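Local coordinates for protein copper-containing nitrite reductase (Thermus scotoductus, PDB 6HBE) that probably reduces nitrite to nitric oxide as a trimeric three-domain copper enzyme, taking its electrons from cytochrome c, at residues G151-E162 and Y199-N210. Residues are numbered along the deposited sequence; the frame is centred on the assembly and turned at random.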
ATOM      1  N   GLY C 151      27.367  21.669  19.193  1.00 33.06           N
ATOM      2  CA  GLY C 151      26.174  21.463  18.392  1.00 34.90           C
ATOM      3  C   GLY C 151      26.497  21.071  16.968  1.00 34.02           C
ATOM      4  O   GLY C 151      27.668  21.026  16.578  1.00 35.01           O
ATOM      5  N   PRO C 152      25.459  20.755  16.178  1.00 32.12           N
ATOM      6  CA  PRO C 152      25.685  20.267  14.821  1.00 29.77           C
ATOM      7  C   PRO C 152      26.431  21.264  13.959  1.00 30.79           C
ATOM      8  O   PRO C 152      26.228  22.463  14.119  1.00 28.20           O
ATOM      9  CB  PRO C 152      24.266  20.090  14.261  1.00 29.83           C
ATOM     10  CG  PRO C 152      23.386  19.912  15.452  1.00 31.37           C
ATOM     11  CD  PRO C 152      24.040  20.682  16.582  1.00 32.04           C
ATOM     12  N   ASP C 153      27.253  20.773  13.042  1.00 28.57           N
ATOM     13  CA  ASP C 153      27.809  21.602  11.989  1.00 29.79           C
ATOM     14  C   ASP C 153      26.762  22.043  10.965  1.00 29.83           C
ATOM     15  O   ASP C 153      26.864  23.127  10.436  1.00 29.30           O
ATOM     16  CB  ASP C 153      28.977  20.876  11.304  1.00 31.39           C
ATOM     17  CG  ASP C 153      30.125  20.586  12.279  1.00 33.21           C
ATOM     18  OD1 ASP C 153      30.626  21.540  12.898  1.00 37.69           O
ATOM     19  OD2 ASP C 153      30.500  19.420  12.471  1.00 31.14           O
ATOM     20  N   LEU C 154      25.755  21.207  10.681  1.00 27.08           N
ATOM     21  CA  LEU C 154      24.607  21.614   9.863  1.00 26.76           C
ATOM     22  C   LEU C 154      23.341  20.836  10.311  1.00 26.87           C
ATOM     23  O   LEU C 154      23.404  19.623  10.543  1.00 24.45           O
ATOM     24  CB  LEU C 154      24.894  21.355   8.385  1.00 27.74           C
ATOM     25  CG  LEU C 154      23.895  21.817   7.324  1.00 30.74           C
ATOM     26  CD1 LEU C 154      23.637  23.331   7.292  1.00 31.74           C
ATOM     27  CD2 LEU C 154      24.388  21.353   5.974  1.00 29.14           C
ATOM     28  N   LYS C 155      22.229  21.565  10.445  1.00 26.37           N
ATOM     29  CA  LYS C 155      20.893  20.978  10.680  1.00 25.69           C
ATOM     30  C   LYS C 155      20.130  20.936   9.365  1.00 25.41           C
ATOM     31  O   LYS C 155      20.123  21.914   8.615  1.00 26.01           O
ATOM     32  CB  LYS C 155      20.127  21.803  11.703  1.00 25.37           C
ATOM     33  CG  LYS C 155      20.728  21.745  13.105  1.00 26.26           C
ATOM     34  CD  LYS C 155      19.952  22.662  14.046  1.00 28.43           C
ATOM     35  CE  LYS C 155      20.346  22.430  15.507  1.00 30.10           C
ATOM     36  NZ  LYS C 155      19.559  23.312  16.409  1.00 32.04           N
ATOM     37  N   LEU C 156      19.467  19.803   9.111  1.00 23.41           N
ATOM     38  CA  LEU C 156      18.700  19.579   7.902  1.00 22.76           C
ATOM     39  C   LEU C 156      17.283  19.189   8.365  1.00 22.57           C
ATOM     40  O   LEU C 156      17.140  18.223   9.112  1.00 22.28           O
ATOM     41  CB  LEU C 156      19.300  18.443   7.095  1.00 25.85           C
ATOM     42  CG  LEU C 156      20.763  18.581   6.638  1.00 29.02           C
ATOM     43  CD1 LEU C 156      21.156  17.345   5.857  1.00 32.94           C
ATOM     44  CD2 LEU C 156      20.964  19.817   5.767  1.00 30.51           C
ATOM     45  N   TYR C 157      16.286  19.957   7.937  1.00 20.81           N
ATOM     46  CA  TYR C 157      14.866  19.713   8.255  1.00 20.17           C
ATOM     47  C   TYR C 157      14.161  19.252   6.980  1.00 20.24           C
ATOM     48  O   TYR C 157      14.148  19.986   5.958  1.00 21.04           O
ATOM     49  CB  TYR C 157      14.226  20.968   8.831  1.00 20.93           C
ATOM     50  CG  TYR C 157      14.856  21.527  10.117  1.00 21.64           C
ATOM     51  CD1 TYR C 157      15.880  22.481  10.056  1.00 23.83           C
ATOM     52  CD2 TYR C 157      14.363  21.208  11.360  1.00 21.25           C
ATOM     53  CE1 TYR C 157      16.423  23.054  11.197  1.00 23.25           C
ATOM     54  CE2 TYR C 157      14.886  21.782  12.510  1.00 22.28           C
ATOM     55  CZ  TYR C 157      15.938  22.710  12.415  1.00 24.83           C
ATOM     56  OH  TYR C 157      16.497  23.292  13.539  1.00 26.22           O
ATOM     57  N   ILE C 158      13.593  18.036   7.022  1.00 19.83           N
ATOM     58  CA  ILE C 158      13.043  17.388   5.818  1.00 20.28           C
ATOM     59  C   ILE C 158      11.607  16.851   6.045  1.00 19.53           C
ATOM     60  O   ILE C 158      11.393  16.061   6.960  1.00 19.54           O
ATOM     61  CB  ILE C 158      13.922  16.158   5.421  1.00 21.52           C
ATOM     62  CG1 ILE C 158      15.397  16.548   5.182  1.00 24.79           C
ATOM     63  CG2 ILE C 158      13.361  15.471   4.168  1.00 21.58           C
ATOM     64  CD1 ILE C 158      15.632  17.237   3.859  1.00 26.34           C
ATOM     65  N   ILE C 159      10.670  17.227   5.177  1.00 18.71           N
ATOM     66  CA  ILE C 159       9.344  16.583   5.104  1.00 18.45           C
ATOM     67  C   ILE C 159       9.275  15.758   3.842  1.00 17.93           C
ATOM     68  O   ILE C 159       9.686  16.240   2.779  1.00 19.25           O
ATOM     69  CB  ILE C 159       8.189  17.612   5.124  1.00 18.90           C
ATOM     70  CG1 ILE C 159       7.955  18.078   6.569  1.00 19.89           C
ATOM     71  CG2 ILE C 159       6.906  17.047   4.529  1.00 20.18           C
ATOM     72  CD1 ILE C 159       7.020  19.274   6.725  1.00 21.58           C
ATOM     73  N   GLN C 160       8.779  14.527   3.983  1.00 17.29           N
ATOM     74  CA  GLN C 160       8.326  13.718   2.869  1.00 17.45           C
ATOM     75  C   GLN C 160       6.820  13.817   2.713  1.00 17.65           C
ATOM     76  O   GLN C 160       6.106  13.636   3.688  1.00 16.76           O
ATOM     77  CB  GLN C 160       8.744  12.241   3.053  1.00 17.29           C
ATOM     78  CG  GLN C 160       8.396  11.381   1.836  1.00 17.80           C
ATOM     79  CD  GLN C 160       8.844   9.924   1.980  1.00 18.06           C
ATOM     80  OE1 GLN C 160       9.994   9.624   2.365  1.00 17.68           O
ATOM     81  NE2 GLN C 160       7.919   9.002   1.700  1.00 17.70           N
ATOM     82  N   SER C 161       6.332  14.003   1.485  1.00 17.39           N
ATOM     83  CA  SER C 161       4.885  14.130   1.246  1.00 18.38           C
ATOM     84  C   SER C 161       4.525  13.674  -0.163  1.00 18.92           C
ATOM     85  O   SER C 161       5.386  13.618  -1.050  1.00 19.36           O
ATOM     86  CB  SER C 161       4.406  15.582   1.474  1.00 20.17           C
ATOM     87  OG  SER C 161       4.906  16.477   0.484  1.00 19.96           O
ATOM     88  N   GLU C 162       3.238  13.363  -0.348  1.00 18.64           N
ATOM     89  CA  GLU C 162       2.677  12.809  -1.586  1.00 18.21           C
ATOM     90  C   GLU C 162       1.781  13.817  -2.285  1.00 18.87           C
ATOM     91  O   GLU C 162       1.207  14.679  -1.630  1.00 22.41           O
ATOM     92  CB  GLU C 162       1.827  11.543  -1.258  1.00 18.58           C
ATOM     93  CG  GLU C 162       2.599  10.417  -0.559  1.00 19.21           C
ATOM     94  CD  GLU C 162       1.796   9.631   0.475  1.00 21.18           C
ATOM     95  OE1 GLU C 162       0.509   9.556   0.413  1.00 19.84           O
ATOM     96  OE2 GLU C 162       2.477   9.106   1.426  1.00 19.29           O
ATOM     97  N   TYR C 199      29.392  16.849  11.753  1.00 26.76           N
ATOM     98  CA  TYR C 199      28.285  16.335  12.571  1.00 26.84           C
ATOM     99  C   TYR C 199      26.960  16.909  12.031  1.00 26.68           C
ATOM    100  O   TYR C 199      26.686  18.115  12.176  1.00 26.37           O
ATOM    101  CB  TYR C 199      28.527  16.676  14.052  1.00 26.93           C
ATOM    102  CG  TYR C 199      27.341  16.627  15.006  1.00 27.07           C
ATOM    103  CD1 TYR C 199      26.218  15.789  14.790  1.00 27.25           C
ATOM    104  CD2 TYR C 199      27.358  17.398  16.185  1.00 28.34           C
ATOM    105  CE1 TYR C 199      25.154  15.777  15.675  1.00 25.67           C
ATOM    106  CE2 TYR C 199      26.287  17.378  17.080  1.00 27.97           C
ATOM    107  CZ  TYR C 199      25.201  16.552  16.837  1.00 26.78           C
ATOM    108  OH  TYR C 199      24.158  16.551  17.741  1.00 28.60           O
ATOM    109  N   LEU C 200      26.161  16.046  11.381  1.00 25.17           N
ATOM    110  CA  LEU C 200      24.827  16.430  10.895  1.00 23.92           C
ATOM    111  C   LEU C 200      23.727  16.020  11.868  1.00 22.84           C
ATOM    112  O   LEU C 200      23.791  14.934  12.443  1.00 22.07           O
ATOM    113  CB  LEU C 200      24.543  15.795   9.517  1.00 23.37           C
ATOM    114  CG  LEU C 200      25.549  16.074   8.396  1.00 24.78           C
ATOM    115  CD1 LEU C 200      25.045  15.482   7.082  1.00 24.70           C
ATOM    116  CD2 LEU C 200      25.863  17.556   8.176  1.00 25.29           C
ATOM    117  N   ARG C 201      22.713  16.875  12.036  1.00 22.73           N
ATOM    118  CA  ARG C 201      21.468  16.471  12.731  1.00 23.86           C
ATOM    119  C   ARG C 201      20.271  16.675  11.775  1.00 23.41           C
ATOM    120  O   ARG C 201      20.063  17.772  11.264  1.00 23.81           O
ATOM    121  CB  ARG C 201      21.281  17.186  14.078  1.00 24.90           C
ATOM    122  CG  ARG C 201      20.202  16.555  14.988  1.00 24.87           C
ATOM    123  CD  ARG C 201      20.520  16.761  16.467  1.00 27.15           C
ATOM    124  NE  ARG C 201      20.194  18.113  16.922  1.00 28.08           N
ATOM    125  CZ  ARG C 201      20.884  18.850  17.811  1.00 27.03           C
ATOM    126  NH1 ARG C 201      22.010  18.424  18.383  1.00 26.91           N
ATOM    127  NH2 ARG C 201      20.414  20.049  18.134  1.00 27.66           N
ATOM    128  N   ILE C 202      19.513  15.593  11.528  1.00 23.68           N
ATOM    129  CA  ILE C 202      18.430  15.565  10.531  1.00 21.67           C
ATOM    130  C   ILE C 202      17.121  15.486  11.334  1.00 21.33           C
ATOM    131  O   ILE C 202      17.000  14.675  12.258  1.00 20.40           O
ATOM    132  CB  ILE C 202      18.567  14.359   9.564  1.00 23.88           C
ATOM    133  CG1 ILE C 202      19.914  14.419   8.813  1.00 24.04           C
ATOM    134  CG2 ILE C 202      17.412  14.315   8.551  1.00 23.22           C
ATOM    135  CD1 ILE C 202      20.316  13.112   8.161  1.00 26.49           C
ATOM    136  N   TYR C 203      16.182  16.354  11.010  1.00 18.43           N
ATOM    137  CA  TYR C 203      14.844  16.375  11.613  1.00 18.38           C
ATOM    138  C   TYR C 203      13.909  15.920  10.483  1.00 19.68           C
ATOM    139  O   TYR C 203      13.703  16.668   9.518  1.00 19.02           O
ATOM    140  CB  TYR C 203      14.506  17.789  12.092  1.00 19.53           C
ATOM    141  CG  TYR C 203      15.417  18.350  13.196  1.00 20.21           C
ATOM    142  CD1 TYR C 203      16.689  18.866  12.894  1.00 22.83           C
ATOM    143  CD2 TYR C 203      14.990  18.402  14.516  1.00 21.36           C
ATOM    144  CE1 TYR C 203      17.512  19.395  13.888  1.00 23.40           C
ATOM    145  CE2 TYR C 203      15.804  18.923  15.533  1.00 22.50           C
ATOM    146  CZ  TYR C 203      17.075  19.408  15.209  1.00 24.09           C
ATOM    147  OH  TYR C 203      17.901  19.941  16.181  1.00 23.62           O
ATOM    148  N   PHE C 204      13.364  14.702  10.600  1.00 19.29           N
ATOM    149  CA  PHE C 204      12.586  14.072   9.505  1.00 18.65           C
ATOM    150  C   PHE C 204      11.141  13.828   9.921  1.00 19.46           C
ATOM    151  O   PHE C 204      10.909  13.199  10.958  1.00 18.22           O
ATOM    152  CB  PHE C 204      13.225  12.735   9.119  1.00 18.76           C
ATOM    153  CG  PHE C 204      12.441  11.961   8.068  1.00 18.97           C
ATOM    154  CD1 PHE C 204      12.196  12.522   6.837  1.00 20.58           C
ATOM    155  CD2 PHE C 204      12.016  10.660   8.302  1.00 20.04           C
ATOM    156  CE1 PHE C 204      11.492  11.841   5.865  1.00 21.64           C
ATOM    157  CE2 PHE C 204      11.339   9.951   7.307  1.00 21.51           C
ATOM    158  CZ  PHE C 204      11.055  10.565   6.101  1.00 19.53           C
ATOM    159  N   LEU C 205      10.181  14.279   9.098  1.00 18.23           N
ATOM    160  CA  LEU C 205       8.763  14.008   9.317  1.00 17.54           C
ATOM    161  C   LEU C 205       8.183  13.459   8.030  1.00 17.96           C
ATOM    162  O   LEU C 205       8.259  14.109   6.980  1.00 18.43           O
ATOM    163  CB  LEU C 205       8.024  15.300   9.725  1.00 18.04           C
ATOM    164  CG  LEU C 205       6.482  15.293   9.776  1.00 18.54           C
ATOM    165  CD1 LEU C 205       5.962  14.360  10.825  1.00 18.75           C
ATOM    166  CD2 LEU C 205       5.891  16.672   9.990  1.00 19.82           C
ATOM    167  N   ASN C 206       7.573  12.275   8.109  1.00 17.92           N
ATOM    168  CA  ASN C 206       6.801  11.725   6.956  1.00 17.17           C
ATOM    169  C   ASN C 206       5.360  12.157   7.166  1.00 18.52           C
ATOM    170  O   ASN C 206       4.695  11.617   8.065  1.00 19.16           O
ATOM    171  CB  ASN C 206       6.861  10.174   6.864  1.00 16.18           C
ATOM    172  CG  ASN C 206       6.077   9.617   5.686  1.00 17.18           C
ATOM    173  OD1 ASN C 206       5.690  10.356   4.756  1.00 18.12           O
ATOM    174  ND2 ASN C 206       5.800   8.290   5.717  1.00 17.87           N
ATOM    175  N   VAL C 207       4.851  13.071   6.350  1.00 18.10           N
ATOM    176  CA  VAL C 207       3.440  13.475   6.505  1.00 20.46           C
ATOM    177  C   VAL C 207       2.482  12.495   5.786  1.00 20.78           C
ATOM    178  O   VAL C 207       1.289  12.505   6.033  1.00 19.75           O
ATOM    179  CB  VAL C 207       3.103  14.917   6.053  1.00 22.76           C
ATOM    180  CG1 VAL C 207       3.986  15.956   6.715  1.00 21.36           C
ATOM    181  CG2 VAL C 207       3.095  15.071   4.551  1.00 25.85           C
ATOM    182  N   GLY C 208       3.004  11.659   4.912  1.00 19.19           N
ATOM    183  CA  GLY C 208       2.154  10.769   4.134  1.00 20.28           C
ATOM    184  C   GLY C 208       1.416  11.554   3.026  1.00 19.63           C
ATOM    185  O   GLY C 208       2.072  12.256   2.249  1.00 20.62           O
ATOM    186  N   PRO C 209       0.078  11.484   2.951  1.00 19.99           N
ATOM    187  CA  PRO C 209      -0.785  10.955   3.997  1.00 20.36           C
ATOM    188  C   PRO C 209      -1.089   9.453   3.998  1.00 20.53           C
ATOM    189  O   PRO C 209      -1.736   8.977   4.978  1.00 21.20           O
ATOM    190  CB  PRO C 209      -2.105  11.749   3.791  1.00 21.24           C
ATOM    191  CG  PRO C 209      -1.737  12.885   2.946  1.00 22.23           C
ATOM    192  CD  PRO C 209      -0.726  12.292   2.011  1.00 21.09           C
ATOM    193  N   ASN C 210      -0.679   8.706   2.963  1.00 18.40           N
ATOM    194  CA  ASN C 210      -0.936   7.247   2.887  1.00 18.42           C
ATOM    195  C   ASN C 210       0.258   6.290   3.052  1.00 18.24           C
ATOM    196  O   ASN C 210       0.085   5.195   3.567  1.00 17.81           O
ATOM    197  CB  ASN C 210      -1.573   6.916   1.524  1.00 19.06           C
ATOM    198  CG  ASN C 210      -3.046   7.270   1.453  1.00 19.77           C
ATOM    199  OD1 ASN C 210      -3.781   7.130   2.433  1.00 22.21           O
ATOM    200  ND2 ASN C 210      -3.489   7.697   0.296  1.00 19.20           N
TER
HETATM  201  O   HOH W   1       5.146   9.999   1.963  1.00 20.68           O
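Tyr157 and Tyr203 lie side by side in an offset stack, ring centroids 4.5 Å apart and planes 19° from parallel, on neighbouring parallel strands of the second cupredoxin domain. In both, CG stands anti to the carbonyl carbon (chi1 -59° and -63°), which sends the two rings the same way, against Val135 of strand 131-137 in the first domain. Arg201, bent at chi3, grips the Tyr203 hydroxyl side-on with NE and NH2, the oxygen lying in the guanidinium plane; Glu137 holds the same hydroxyl. Pro152 CG sits 3.5 Å above the centre of that guanidinium, while Pro152 CA makes a CH-pi contact over the Tyr199 ring. Lys155 runs extended alongside Arg201, and Glu145, salt-bridged to Arg201 NH1, probably offsets the gathered positive charge. Alternating backbone bonds, such as Ile158 N to Tyr203 O at 2.8 Å, zip the strands together. Leu154, Leu156 and Ile158 line the other face with Leu200, Ile202 and Phe204. Toward the C-terminal ends, the side chain of Val207 lies about 9 Å from a bound copper ion, and its CG1 meets Ile159 CG2 at 3.8 Å. One water takes a hydrogen from Gln160 NE2 and donates to Asn206 OD1 and Glu162 OE2. Ser213 holds Gln160 OE1, Ala243 O takes Asn206 ND2, and Tyr164 OH bonds Glu162 OE1. Past the cis-Pro209, Glu162 OE1 accepts Asn210 N on its syn lone pair at 2.9 Å.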